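Local coordinates for zinc-binding protein TroA (Treponema pallidum, PDB 1K0F) that binds zinc with high affinity and specificity in the periplasm and delivers it to the membrane permease of the TroABC ABC transporter for import, at residues 138-141 and 142-146; 127-130 and 131-135; 72-76 and 77-81. All coordinates share one frame; numbering follows the deposited sequence.

Contact 1: 138-141 and 142-146; sequences AYQQ and QLDKL
The carbonyl oxygen of Q141 is gripped twice by K145, one turn further along the same helix. K145 N reaches Q141 O at 3.0 Å with a nearly straight N-H...O angle of 176°, the ordinary helical bond, while K145 NZ comes to Q141 O at 2.7 Å. The two donors approach from opposite faces of the carbonyl plane, and NZ stands well above that plane, away from the lone-pair directions. The lysine chain folds back to do this, with bends at chi3 (-108°) and chi4 that bring NZ over its own helix. Beside this pair, D144 N to Q140 O at 2.7 Å and the bonds from Q142 N to A138 O and from L143 N to Y139 O continue the alpha-helical pattern.

Q140 bends at chi2 so that its amide lies against L143, with OE1 3.2 Å from both CG and CD1 of that leucine. On the other side of the amide, Q140 NE2 is 3.3 Å from D144 OD2, but the angle is too poor for a hydrogen bond, and the amide and carboxylate planes are strongly turned against each other. L143 also sends CD2 over one face of the Y139 ring, displaced toward the rim, 4.2 Å from CZ. Q142 approaches the ring at its edge instead, with NE2 4.2 Å from Y139 CD1 and the amide nearly perpendicular to the ring.

Q141, Q142, D144 and K145 lie on the exposed side of helix 129-156, while Y139 and L143 are buried. Y139 OH is hydrogen-bonded to D14 of helix 10-20, L143 packs on W110 of helix 107-124, and Y139 and L143 both touch Y260 of helix 260-273.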
ATOM      1  N   ALA A 138       7.285 -19.879   0.858  1.00 33.35           N
ATOM      2  CA  ALA A 138       7.602 -19.512  -0.503  1.00 32.81           C
ATOM      3  C   ALA A 138       7.291 -18.030  -0.620  1.00 34.08           C
ATOM      4  O   ALA A 138       8.202 -17.206  -0.687  1.00 34.83           O
ATOM      5  CB  ALA A 138       6.760 -20.313  -1.470  1.00 31.36           C
ATOM      6  N   TYR A 139       6.004 -17.693  -0.603  1.00 34.91           N
ATOM      7  CA  TYR A 139       5.568 -16.304  -0.718  1.00 36.89           C
ATOM      8  C   TYR A 139       6.424 -15.309   0.080  1.00 36.54           C
ATOM      9  O   TYR A 139       6.583 -14.151  -0.314  1.00 35.01           O
ATOM     10  CB  TYR A 139       4.095 -16.187  -0.310  1.00 37.05           C
ATOM     11  CG  TYR A 139       3.515 -14.800  -0.493  1.00 39.24           C
ATOM     12  CD1 TYR A 139       3.542 -14.160  -1.737  1.00 39.67           C
ATOM     13  CD2 TYR A 139       2.912 -14.136   0.572  1.00 39.88           C
ATOM     14  CE1 TYR A 139       2.971 -12.892  -1.903  1.00 40.58           C
ATOM     15  CE2 TYR A 139       2.344 -12.881   0.416  1.00 39.75           C
ATOM     16  CZ  TYR A 139       2.374 -12.265  -0.816  1.00 40.18           C
ATOM     17  OH  TYR A 139       1.783 -11.031  -0.944  1.00 41.55           O
ATOM     18  N   GLN A 140       6.978 -15.751   1.200  1.00 37.77           N
ATOM     19  CA  GLN A 140       7.814 -14.860   1.993  1.00 40.42           C
ATOM     20  C   GLN A 140       9.139 -14.688   1.272  1.00 40.50           C
ATOM     21  O   GLN A 140       9.678 -13.585   1.197  1.00 40.05           O
ATOM     22  CB  GLN A 140       8.047 -15.433   3.395  1.00 42.65           C
ATOM     23  CG  GLN A 140       7.529 -14.546   4.535  1.00 45.40           C
ATOM     24  CD  GLN A 140       7.736 -13.058   4.270  1.00 48.05           C
ATOM     25  OE1 GLN A 140       6.780 -12.319   4.019  1.00 48.99           O
ATOM     26  NE2 GLN A 140       8.988 -12.613   4.324  1.00 49.66           N
ATOM     27  N   GLN A 141       9.655 -15.789   0.741  1.00 40.40           N
ATOM     28  CA  GLN A 141      10.908 -15.761   0.008  1.00 42.21           C
ATOM     29  C   GLN A 141      10.801 -14.750  -1.117  1.00 42.60           C
ATOM     30  O   GLN A 141      11.780 -14.108  -1.481  1.00 43.91           O
ATOM     31  CB  GLN A 141      11.196 -17.137  -0.570  1.00 42.96           C
ATOM     32  CG  GLN A 141      11.021 -18.238   0.437  1.00 44.77           C
ATOM     33  CD  GLN A 141      12.298 -18.997   0.645  1.00 45.85           C
ATOM     34  OE1 GLN A 141      13.357 -18.587   0.172  1.00 48.83           O
ATOM     35  NE2 GLN A 141      12.213 -20.114   1.350  1.00 44.46           N
ATOM     36  N   GLN A 142       9.602 -14.630  -1.678  1.00 43.22           N
ATOM     37  CA  GLN A 142       9.354 -13.680  -2.753  1.00 43.23           C
ATOM     38  C   GLN A 142       9.467 -12.292  -2.143  1.00 42.39           C
ATOM     39  O   GLN A 142      10.056 -11.385  -2.734  1.00 42.97           O
ATOM     40  CB  GLN A 142       7.951 -13.884  -3.338  1.00 46.07           C
ATOM     41  CG  GLN A 142       7.841 -15.022  -4.364  1.00 47.88           C
ATOM     42  CD  GLN A 142       6.404 -15.285  -4.813  1.00 49.24           C
ATOM     43  OE1 GLN A 142       5.800 -14.471  -5.519  1.00 50.05           O
ATOM     44  NE2 GLN A 142       5.854 -16.422  -4.400  1.00 48.60           N
ATOM     45  N   LEU A 143       8.901 -12.132  -0.950  1.00 40.82           N
ATOM     46  CA  LEU A 143       8.953 -10.856  -0.244  1.00 39.64           C
ATOM     47  C   LEU A 143      10.409 -10.471  -0.047  1.00 38.53           C
ATOM     48  O   LEU A 143      10.831  -9.366  -0.393  1.00 37.36           O
ATOM     49  CB  LEU A 143       8.264 -10.977   1.121  1.00 38.52           C
ATOM     50  CG  LEU A 143       6.735 -10.890   1.185  1.00 37.21           C
ATOM     51  CD1 LEU A 143       6.334  -9.763   2.122  1.00 36.45           C
ATOM     52  CD2 LEU A 143       6.159 -10.672  -0.209  1.00 36.79           C
ATOM     53  N   ASP A 144      11.171 -11.397   0.521  1.00 38.42           N
ATOM     54  CA  ASP A 144      12.587 -11.188   0.777  1.00 38.13           C
ATOM     55  C   ASP A 144      13.315 -10.691  -0.472  1.00 37.68           C
ATOM     56  O   ASP A 144      13.964  -9.644  -0.452  1.00 36.90           O
ATOM     57  CB  ASP A 144      13.207 -12.494   1.288  1.00 38.67           C
ATOM     58  CG  ASP A 144      12.775 -12.821   2.710  1.00 39.96           C
ATOM     59  OD1 ASP A 144      13.110 -13.915   3.220  1.00 41.51           O
ATOM     60  OD2 ASP A 144      12.092 -11.974   3.318  1.00 40.94           O
ATOM     61  N   LYS A 145      13.219 -11.437  -1.563  1.00 36.80           N
ATOM     62  CA  LYS A 145      13.869 -11.005  -2.789  1.00 37.96           C
ATOM     63  C   LYS A 145      13.368  -9.600  -3.110  1.00 38.35           C
ATOM     64  O   LYS A 145      14.142  -8.736  -3.515  1.00 37.56           O
ATOM     65  CB  LYS A 145      13.529 -11.949  -3.943  1.00 38.41           C
ATOM     66  CG  LYS A 145      14.607 -12.974  -4.260  1.00 40.69           C
ATOM     67  CD  LYS A 145      14.059 -14.090  -5.156  1.00 43.41           C
ATOM     68  CE  LYS A 145      13.894 -15.412  -4.401  1.00 43.47           C
ATOM     69  NZ  LYS A 145      13.845 -15.222  -2.912  1.00 45.53           N
ATOM     70  N   LEU A 146      12.070  -9.371  -2.905  1.00 40.10           N
ATOM     71  CA  LEU A 146      11.458  -8.070  -3.192  1.00 40.85           C
ATOM     72  C   LEU A 146      12.066  -6.955  -2.352  1.00 41.17           C
ATOM     73  O   LEU A 146      12.423  -5.891  -2.869  1.00 40.34           O
ATOM     74  CB  LEU A 146       9.940  -8.115  -2.954  1.00 40.69           C
ATOM     75  CG  LEU A 146       9.153  -6.811  -3.185  1.00 40.43           C
ATOM     76  CD1 LEU A 146       9.622  -6.129  -4.459  1.00 41.09           C
ATOM     77  CD2 LEU A 146       7.670  -7.113  -3.279  1.00 41.59           C
TER

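Contact 2: 127-130 and 131-135; sequences GKTR and EFTQR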
ATOM      1  N   GLY A 127      -6.784 -27.856   8.824  1.00 24.88           N
ATOM      2  CA  GLY A 127      -6.325 -28.983   8.042  1.00 25.70           C
ATOM      3  C   GLY A 127      -5.444 -28.562   6.888  1.00 26.42           C
ATOM      4  O   GLY A 127      -4.752 -29.392   6.307  1.00 27.53           O
ATOM      5  N   LYS A 128      -5.456 -27.275   6.554  1.00 27.74           N
ATOM      6  CA  LYS A 128      -4.649 -26.778   5.444  1.00 28.47           C
ATOM      7  C   LYS A 128      -3.334 -26.141   5.886  1.00 29.80           C
ATOM      8  O   LYS A 128      -2.685 -25.455   5.095  1.00 29.21           O
ATOM      9  CB  LYS A 128      -5.457 -25.766   4.619  1.00 27.30           C
ATOM     10  CG  LYS A 128      -5.485 -26.054   3.125  1.00 26.61           C
ATOM     11  CD  LYS A 128      -5.634 -27.541   2.847  1.00 29.09           C
ATOM     12  CE  LYS A 128      -6.584 -27.817   1.692  1.00 30.75           C
ATOM     13  NZ  LYS A 128      -7.431 -29.023   1.960  1.00 32.20           N
ATOM     14  N   THR A 129      -2.937 -26.392   7.136  1.00 32.03           N
ATOM     15  CA  THR A 129      -1.705 -25.832   7.700  1.00 34.60           C
ATOM     16  C   THR A 129      -0.420 -26.164   6.930  1.00 36.92           C
ATOM     17  O   THR A 129       0.424 -25.286   6.715  1.00 37.93           O
ATOM     18  CB  THR A 129      -1.505 -26.285   9.161  1.00 33.73           C
ATOM     19  OG1 THR A 129      -2.474 -25.652   9.995  1.00 32.01           O
ATOM     20  CG2 THR A 129      -0.116 -25.912   9.648  1.00 33.93           C
ATOM     21  N   ARG A 130      -0.263 -27.420   6.519  1.00 37.47           N
ATOM     22  CA  ARG A 130       0.929 -27.834   5.786  1.00 36.19           C
ATOM     23  C   ARG A 130       1.106 -27.099   4.458  1.00 34.07           C
ATOM     24  O   ARG A 130       2.162 -26.531   4.180  1.00 33.17           O
ATOM     25  CB  ARG A 130       0.892 -29.341   5.537  1.00 37.71           C
ATOM     26  CG  ARG A 130       2.259 -29.938   5.282  1.00 37.72           C
ATOM     27  CD  ARG A 130       2.164 -31.128   4.360  1.00 38.91           C
ATOM     28  NE  ARG A 130       1.272 -32.155   4.885  1.00 39.50           N
ATOM     29  CZ  ARG A 130       1.387 -32.685   6.098  1.00 40.62           C
ATOM     30  NH1 ARG A 130       2.357 -32.276   6.909  1.00 40.39           N
ATOM     31  NH2 ARG A 130       0.535 -33.617   6.503  1.00 40.13           N
ATOM     32  N   GLU A 131       0.067 -27.116   3.636  1.00 34.09           N
ATOM     33  CA  GLU A 131       0.127 -26.455   2.340  1.00 34.71           C
ATOM     34  C   GLU A 131       0.074 -24.940   2.480  1.00 33.34           C
ATOM     35  O   GLU A 131       0.600 -24.223   1.629  1.00 34.63           O
ATOM     36  CB  GLU A 131      -1.018 -26.937   1.438  1.00 36.43           C
ATOM     37  CG  GLU A 131      -2.328 -27.181   2.161  1.00 38.71           C
ATOM     38  CD  GLU A 131      -2.465 -28.602   2.650  1.00 38.72           C
ATOM     39  OE1 GLU A 131      -2.027 -28.882   3.786  1.00 41.60           O
ATOM     40  OE2 GLU A 131      -3.014 -29.437   1.901  1.00 38.64           O
ATOM     41  N   PHE A 132      -0.561 -24.450   3.540  1.00 30.61           N
ATOM     42  CA  PHE A 132      -0.645 -23.012   3.757  1.00 28.75           C
ATOM     43  C   PHE A 132       0.643 -22.523   4.374  1.00 28.68           C
ATOM     44  O   PHE A 132       0.930 -21.332   4.365  1.00 28.84           O
ATOM     45  CB  PHE A 132      -1.799 -22.670   4.689  1.00 28.58           C
ATOM     46  CG  PHE A 132      -3.137 -22.654   4.014  1.00 27.14           C
ATOM     47  CD1 PHE A 132      -3.249 -22.905   2.653  1.00 26.71           C
ATOM     48  CD2 PHE A 132      -4.289 -22.390   4.746  1.00 26.42           C
ATOM     49  CE1 PHE A 132      -4.486 -22.896   2.032  1.00 28.65           C
ATOM     50  CE2 PHE A 132      -5.529 -22.378   4.139  1.00 26.12           C
ATOM     51  CZ  PHE A 132      -5.633 -22.631   2.778  1.00 29.16           C
ATOM     52  N   THR A 133       1.419 -23.461   4.903  1.00 28.61           N
ATOM     53  CA  THR A 133       2.682 -23.123   5.531  1.00 29.69           C
ATOM     54  C   THR A 133       3.781 -23.068   4.504  1.00 29.32           C
ATOM     55  O   THR A 133       4.461 -22.055   4.358  1.00 30.71           O
ATOM     56  CB  THR A 133       3.074 -24.156   6.595  1.00 30.44           C
ATOM     57  OG1 THR A 133       2.315 -23.930   7.785  1.00 30.27           O
ATOM     58  CG2 THR A 133       4.558 -24.041   6.927  1.00 32.08           C
ATOM     59  N   GLN A 134       3.971 -24.164   3.793  1.00 29.48           N
ATOM     60  CA  GLN A 134       5.016 -24.190   2.795  1.00 31.26           C
ATOM     61  C   GLN A 134       4.814 -23.071   1.766  1.00 31.83           C
ATOM     62  O   GLN A 134       5.735 -22.302   1.487  1.00 31.88           O
ATOM     63  CB  GLN A 134       5.053 -25.552   2.127  1.00 30.70           C
ATOM     64  CG  GLN A 134       5.858 -25.559   0.879  1.00 31.07           C
ATOM     65  CD  GLN A 134       5.007 -25.887  -0.309  1.00 33.18           C
ATOM     66  OE1 GLN A 134       4.784 -25.052  -1.179  1.00 33.94           O
ATOM     67  NE2 GLN A 134       4.505 -27.121  -0.351  1.00 35.92           N
ATOM     68  N   ARG A 135       3.609 -22.968   1.213  1.00 32.46           N
ATOM     69  CA  ARG A 135       3.319 -21.917   0.243  1.00 32.32           C
ATOM     70  C   ARG A 135       3.733 -20.609   0.891  1.00 33.45           C
ATOM     71  O   ARG A 135       4.447 -19.804   0.306  1.00 33.64           O
ATOM     72  CB  ARG A 135       1.824 -21.853  -0.058  1.00 31.64           C
ATOM     73  CG  ARG A 135       1.281 -22.969  -0.920  1.00 33.98           C
ATOM     74  CD  ARG A 135      -0.186 -22.715  -1.196  1.00 35.69           C
ATOM     75  NE  ARG A 135      -0.893 -23.862  -1.759  1.00 37.58           N
ATOM     76  CZ  ARG A 135      -2.107 -24.242  -1.371  1.00 39.27           C
ATOM     77  NH1 ARG A 135      -2.737 -23.562  -0.425  1.00 38.64           N
ATOM     78  NH2 ARG A 135      -2.700 -25.287  -1.936  1.00 40.33           N
TER
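The tight part of this first helical turn is K128 against F132 and E131. The lysine sits at the N-cap position, and its CB lies over one face of the F132 ring, 3.5 Å from the centroid and 16° off the normal, a CH-pi contact. CG follows over the same ring, 3.4 Å from F132 CZ. With chi1 at -80°, F132 CG stands beside its backbone N, which places the ring under K128; that same N donates to K128 O at 2.8 Å. K128 CD packs equally closely on the glutamate, 3.3 Å from E131 CD. With chi1 at 37°, E131 CG lies between the backbone N and the carbonyl carbon, near K128 CD. The two threonines run alongside each other, T129 CG2 3.6 Å from T133 OG1, and T133 OG1 is hydrogen-bonded to Y118 of helix 107-124.

The charged ends are looser. K128 NZ stays 4.4 Å from E131 OE2, too far for a salt bridge. Exposed R130 contributes mainly its backbone, R130 O accepting from Q134 N at 3.0 Å.

Buried F132 carries the turn inward, against L121 and C122 of helix 107-124 and I19 and A20 of helix 10-20, and both K128 and F132 touch D23 just beyond helix 10-20.

Contact 3: 72-76 and 77-81; sequences KLRGS and RLVVA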
ATOM      1  N   LYS A  72     -18.352  -4.429  14.223  1.00 62.13           N
ATOM      2  CA  LYS A  72     -19.671  -5.040  14.264  1.00 62.90           C
ATOM      3  C   LYS A  72     -19.640  -6.512  13.838  1.00 62.08           C
ATOM      4  O   LYS A  72     -20.101  -7.389  14.570  1.00 62.16           O
ATOM      5  CB  LYS A  72     -20.628  -4.257  13.361  1.00 65.19           C
ATOM      6  CG  LYS A  72     -21.034  -2.900  13.927  1.00 68.96           C
ATOM      7  CD  LYS A  72     -21.602  -1.977  12.849  1.00 71.36           C
ATOM      8  CE  LYS A  72     -22.522  -0.906  13.441  1.00 73.08           C
ATOM      9  NZ  LYS A  72     -21.958  -0.261  14.668  1.00 75.10           N
ATOM     10  N   LEU A  73     -19.093  -6.773  12.655  1.00 61.06           N
ATOM     11  CA  LEU A  73     -19.011  -8.132  12.125  1.00 59.78           C
ATOM     12  C   LEU A  73     -18.000  -8.990  12.878  1.00 58.34           C
ATOM     13  O   LEU A  73     -17.964 -10.212  12.715  1.00 58.51           O
ATOM     14  CB  LEU A  73     -18.653  -8.094  10.636  1.00 61.61           C
ATOM     15  CG  LEU A  73     -19.783  -8.454   9.662  1.00 63.32           C
ATOM     16  CD1 LEU A  73     -20.631  -7.225   9.373  1.00 63.72           C
ATOM     17  CD2 LEU A  73     -19.199  -9.010   8.372  1.00 63.73           C
ATOM     18  N   ARG A  74     -17.175  -8.346  13.699  1.00 56.03           N
ATOM     19  CA  ARG A  74     -16.184  -9.063  14.488  1.00 53.81           C
ATOM     20  C   ARG A  74     -16.945  -9.869  15.531  1.00 53.45           C
ATOM     21  O   ARG A  74     -18.111  -9.580  15.816  1.00 53.06           O
ATOM     22  CB  ARG A  74     -15.230  -8.081  15.176  1.00 51.59           C
ATOM     23  CG  ARG A  74     -14.526  -7.120  14.222  1.00 50.66           C
ATOM     24  CD  ARG A  74     -13.423  -6.332  14.905  1.00 48.67           C
ATOM     25  NE  ARG A  74     -12.469  -7.224  15.552  1.00 48.02           N
ATOM     26  CZ  ARG A  74     -11.154  -7.142  15.406  1.00 47.50           C
ATOM     27  NH1 ARG A  74     -10.627  -6.203  14.629  1.00 46.09           N
ATOM     28  NH2 ARG A  74     -10.365  -8.008  16.033  1.00 46.53           N
ATOM     29  N   GLY A  75     -16.299 -10.887  16.090  1.00 53.42           N
ATOM     30  CA  GLY A  75     -16.944 -11.702  17.109  1.00 53.01           C
ATOM     31  C   GLY A  75     -17.879 -12.756  16.557  1.00 52.25           C
ATOM     32  O   GLY A  75     -18.086 -13.806  17.167  1.00 52.36           O
ATOM     33  N   SER A  76     -18.457 -12.467  15.398  1.00 51.59           N
ATOM     34  CA  SER A  76     -19.369 -13.394  14.745  1.00 50.29           C
ATOM     35  C   SER A  76     -18.555 -14.240  13.783  1.00 49.43           C
ATOM     36  O   SER A  76     -18.947 -15.349  13.424  1.00 49.97           O
ATOM     37  CB  SER A  76     -20.440 -12.615  13.978  1.00 50.45           C
ATOM     38  OG  SER A  76     -20.808 -11.434  14.674  1.00 51.69           O
ATOM     39  N   ARG A  77     -17.411 -13.703  13.376  1.00 48.02           N
ATOM     40  CA  ARG A  77     -16.532 -14.394  12.445  1.00 46.91           C
ATOM     41  C   ARG A  77     -15.099 -13.996  12.699  1.00 44.71           C
ATOM     42  O   ARG A  77     -14.810 -13.215  13.601  1.00 45.17           O
ATOM     43  CB  ARG A  77     -16.885 -14.024  11.008  1.00 49.55           C
ATOM     44  CG  ARG A  77     -16.558 -12.578  10.661  1.00 51.58           C
ATOM     45  CD  ARG A  77     -17.539 -12.015   9.643  1.00 52.41           C
ATOM     46  NE  ARG A  77     -18.913 -12.421   9.926  1.00 54.57           N
ATOM     47  CZ  ARG A  77     -19.719 -12.988   9.035  1.00 56.59           C
ATOM     48  NH1 ARG A  77     -19.292 -13.216   7.802  1.00 57.88           N
ATOM     49  NH2 ARG A  77     -20.954 -13.331   9.379  1.00 58.88           N
ATOM     50  N   LEU A  78     -14.202 -14.527  11.887  1.00 42.07           N
ATOM     51  CA  LEU A  78     -12.798 -14.203  12.026  1.00 41.51           C
ATOM     52  C   LEU A  78     -12.552 -12.831  11.396  1.00 41.40           C
ATOM     53  O   LEU A  78     -12.807 -12.638  10.212  1.00 42.04           O
ATOM     54  CB  LEU A  78     -11.947 -15.260  11.323  1.00 41.73           C
ATOM     55  CG  LEU A  78     -11.582 -16.501  12.139  1.00 42.13           C
ATOM     56  CD1 LEU A  78     -10.773 -17.473  11.281  1.00 42.86           C
ATOM     57  CD2 LEU A  78     -10.785 -16.085  13.364  1.00 41.70           C
ATOM     58  N   VAL A  79     -12.081 -11.880  12.202  1.00 40.17           N
ATOM     59  CA  VAL A  79     -11.787 -10.531  11.722  1.00 36.44           C
ATOM     60  C   VAL A  79     -10.399 -10.171  12.204  1.00 34.88           C
ATOM     61  O   VAL A  79     -10.147 -10.089  13.403  1.00 34.40           O
ATOM     62  CB  VAL A  79     -12.782  -9.502  12.261  1.00 35.73           C
ATOM     63  CG1 VAL A  79     -12.307  -8.101  11.914  1.00 35.01           C
ATOM     64  CG2 VAL A  79     -14.156  -9.758  11.669  1.00 35.20           C
ATOM     65  N   VAL A  80      -9.500  -9.943  11.259  1.00 34.90           N
ATOM     66  CA  VAL A  80      -8.125  -9.636  11.597  1.00 33.67           C
ATOM     67  C   VAL A  80      -7.502  -8.468  10.833  1.00 31.75           C
ATOM     68  O   VAL A  80      -7.541  -8.417   9.608  1.00 28.60           O
ATOM     69  CB  VAL A  80      -7.246 -10.897  11.392  1.00 33.85           C
ATOM     70  CG1 VAL A  80      -5.770 -10.518  11.339  1.00 35.79           C
ATOM     71  CG2 VAL A  80      -7.508 -11.894  12.515  1.00 33.52           C
ATOM     72  N   ALA A  81      -6.948  -7.525  11.589  1.00 31.64           N
ATOM     73  CA  ALA A  81      -6.256  -6.379  11.024  1.00 30.94           C
ATOM     74  C   ALA A  81      -4.823  -6.882  11.035  1.00 31.09           C
ATOM     75  O   ALA A  81      -4.099  -6.716  12.013  1.00 30.24           O
ATOM     76  CB  ALA A  81      -6.404  -5.164  11.923  1.00 30.57           C
TER
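This is a turn contact at the surface, where the chain leaves helix 67-73 and reverses into edge strand 78-81; side-chain packing carries it. The closest evidence is the pairing of R74 with V79. The arginine, first residue beyond the helix, runs its aliphatic part across the valine at about a right angle, with R74 CG 3.3 Å from V79 CG1. CB of V79 points toward the turn, and chi1 of 171° sets CG1 anti to the backbone N, against the arginine chain. Further out, a bend at chi3 lays one face of the R74 guanidinium over V79 O. R74 NH2 is 3.4 Å from that oxygen, but the angle rules out a hydrogen bond.

A second pair packs L73 against R77. CD2 of L73 is 3.7 Å from R77 CD and sits over one face of the guanidinium, 4.1 Å from CZ. The chain of R77 folds over the end of the helix, so that its CG is 3.4 Å from L73 O. At the other end of the chain, R77 NH2 makes a weak hydrogen bond to G50 O.

In the turn itself, G75 has a positive phi of 81°, a conformation that suits glycine. S76 OG reaches back to R74 O at 3.5 Å, a weak bond.

L73 and R77 both touch I55, and V79 touches Y57, on strand 54-57, with which strand 78-81 pairs in parallel. The arrangement is the helix-to-strand return of a beta-alpha-beta unit (54-57, 67-73, 78-81) in a parallel sheet.

Overall arrangement
Contacts 1 and 2 lie in series on helix 129-156, their centres about 16 Å apart, whereas contact 3 belongs to the edge of the parallel sheet, its centre about 28 Å from that of contact 1. None is true core: contact 1 is partly buried, contacts 2 and 3 are at the surface. Their chemistry follows their place. Mid-helix, contact 1 joins regular backbone bonding and a folded lysine outside to leucine on tyrosine on its inner face; at the helix start, contact 2 relies on an aliphatic chain over an aromatic face; in the turn, contact 3 uses arginine chains against leucine and valine. Contacts 1 and 2 both pack on helices 10-20 and 107-124, and all three lie away from the zinc-binding residues.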